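Local coordinates for protein alpha-glucosidase (Bacteroides thetaiotaomicron, PDB 5XFM) that hydrolyses beta-L-arabinopyranosides and alpha-galactosides as a bifunctional glycoside hydrolase of family 97, at residues 458-461 against 466-469. The protein carries 1 engineered substitution. Sequence-based numbering, arbitrary orientation.
Sequences ENMV and FCDE. With CA (calcium ion), chain E.
F466 and N459 meet through carbon: the CB methylene of N459 sits against one face of the F466 ring, nearest CD2 at 3.5 Å, and CG of N459 lies over that same face. With CG of F466 anti to its own carbonyl carbon (chi1 -67°), the broad ring reaches back over the first turn of helix 458-462. Beside this pair, the flexible, unbranched M460 lays its CG 3.4 Å from the backbone O of F466. Its chain is extended through CG and then bends at SD (chi3 51°), which brings CE to 4.0 Å from SG of C467. The short side chain of C467 lets SG settle against M460, 3.8 Å from its CB; SG also touches the carbonyl O of M460 without hydrogen-bonding to it. No hydrogen bond joins the two segments, and the contact between them is van der Waals packing. An alanine in place of F466 would probably open a gap beside N459, leaving the CB methylene of N459 without the aromatic face that covers it.

Further out, T506 hydrogen-bonds the O of M460, L498 packs against both M460 and C467, and L455 and E176 touch F466. One residue before N459, E458, extended beyond CG, carries OE2 to the calcium ion at 2.6 Å, while OE1 accepts a hydrogen bond from a metal-bound water. E174 and E452 complete the protein ligands. Two short consecutive helices, 458-462 and 464-468, thus pack together across a tight link on the C-terminal side of strand 448-451 in the TIM-barrel-type domain, beside a calcium site that in family 97 enzymes belongs to the active site, as is probably the case here.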
loop_
_atom_site.group_PDB
_atom_site.type_symbol
_atom_site.label_atom_id
_atom_site.label_comp_id
_atom_site.label_asym_id
_atom_site.label_seq_id
_atom_site.Cartn_x
_atom_site.Cartn_y
_atom_site.Cartn_z
ATOM N N GLU A 458 -3.644 -14.757 -5.207
ATOM C CA GLU A 458 -3.651 -15.483 -6.481
ATOM C C GLU A 458 -2.396 -16.347 -6.618
ATOM O O GLU A 458 -2.445 -17.456 -7.151
ATOM C CB GLU A 458 -3.770 -14.512 -7.673
ATOM C CG GLU A 458 -2.514 -13.675 -7.952
ATOM C CD GLU A 458 -2.630 -12.788 -9.189
ATOM O OE1 GLU A 458 -3.520 -13.033 -10.037
ATOM O OE2 GLU A 458 -1.814 -11.844 -9.312
ATOM N N ASN A 459 -1.277 -15.846 -6.107
ATOM C CA ASN A 459 -0.025 -16.566 -6.227
ATOM C C ASN A 459 -0.077 -17.865 -5.424
ATOM O O ASN A 459 0.491 -18.877 -5.837
ATOM C CB ASN A 459 1.145 -15.678 -5.794
ATOM C CG ASN A 459 1.320 -14.468 -6.700
ATOM O OD1 ASN A 459 1.057 -13.332 -6.304
ATOM N ND2 ASN A 459 1.768 -14.710 -7.925
ATOM N N MET A 460 -0.791 -17.848 -4.303
ATOM C CA MET A 460 -0.962 -19.066 -3.522
ATOM C C MET A 460 -1.743 -20.099 -4.333
ATOM O O MET A 460 -1.507 -21.298 -4.208
ATOM C CB MET A 460 -1.666 -18.782 -2.197
ATOM C CG MET A 460 -0.863 -17.917 -1.227
ATOM S SD MET A 460 -1.837 -17.509 0.237
ATOM C CE MET A 460 -2.399 -19.150 0.709
ATOM N N VAL A 461 -2.676 -19.640 -5.162
ATOM C CA VAL A 461 -3.388 -20.557 -6.045
ATOM C C VAL A 461 -2.426 -21.069 -7.105
ATOM O O VAL A 461 -2.480 -22.239 -7.496
ATOM C CB VAL A 461 -4.618 -19.902 -6.717
ATOM C CG1 VAL A 461 -5.404 -20.940 -7.508
ATOM C CG2 VAL A 461 -5.506 -19.256 -5.675
ATOM N N PHE A 466 4.223 -20.069 -2.576
ATOM C CA PHE A 466 3.592 -18.922 -1.934
ATOM C C PHE A 466 2.592 -19.334 -0.847
ATOM O O PHE A 466 2.249 -18.529 0.017
ATOM C CB PHE A 466 2.924 -18.032 -2.987
ATOM C CG PHE A 466 3.908 -17.362 -3.899
ATOM C CD1 PHE A 466 4.785 -16.402 -3.406
ATOM C CD2 PHE A 466 3.964 -17.689 -5.243
ATOM C CE1 PHE A 466 5.703 -15.787 -4.241
ATOM C CE2 PHE A 466 4.876 -17.080 -6.085
ATOM C CZ PHE A 466 5.747 -16.125 -5.583
ATOM N N CYS A 467 2.131 -20.579 -0.888
ATOM C CA CYS A 467 1.409 -21.148 0.248
ATOM C C CYS A 467 2.355 -21.359 1.425
ATOM O O CYS A 467 1.987 -21.127 2.576
ATOM C CB CYS A 467 0.738 -22.478 -0.114
ATOM S SG CYS A 467 -0.771 -22.342 -1.083
ATOM N N ASP A 468 3.564 -21.832 1.126
ATOM C CA ASP A 468 4.552 -22.114 2.160
ATOM C C ASP A 468 5.061 -20.817 2.781
ATOM O O ASP A 468 5.470 -20.793 3.942
ATOM C CB ASP A 468 5.726 -22.932 1.598
ATOM C CG ASP A 468 5.310 -24.328 1.124
ATOM O OD1 ASP A 468 4.216 -24.804 1.495
ATOM O OD2 ASP A 468 6.097 -24.964 0.393
ATOM N N GLU A 469 5.019 -19.736 2.006
ATOM C CA GLU A 469 5.548 -18.443 2.436
ATOM C C GLU A 469 4.477 -17.503 2.974
ATOM O O GLU A 469 4.787 -16.386 3.406
ATOM C CB GLU A 469 6.263 -17.759 1.266
ATOM C CG GLU A 469 7.488 -18.478 0.748
ATOM C CD GLU A 469 8.699 -18.248 1.623
ATOM O OE1 GLU A 469 9.169 -17.090 1.678
ATOM O OE2 GLU A 469 9.176 -19.214 2.259
HETATM CA CA CA E . -1.892 -9.482 -10.353
HETATM O O HOH W 1 -2.411 -11.668 -12.100
HETATM O O HOH W 2 -1.731 -8.264 -12.369
HETATM O O HOH W 3 -0.326 -10.778 -11.814
HETATM O O HOH W 4 -4.261 -9.290 -10.773
#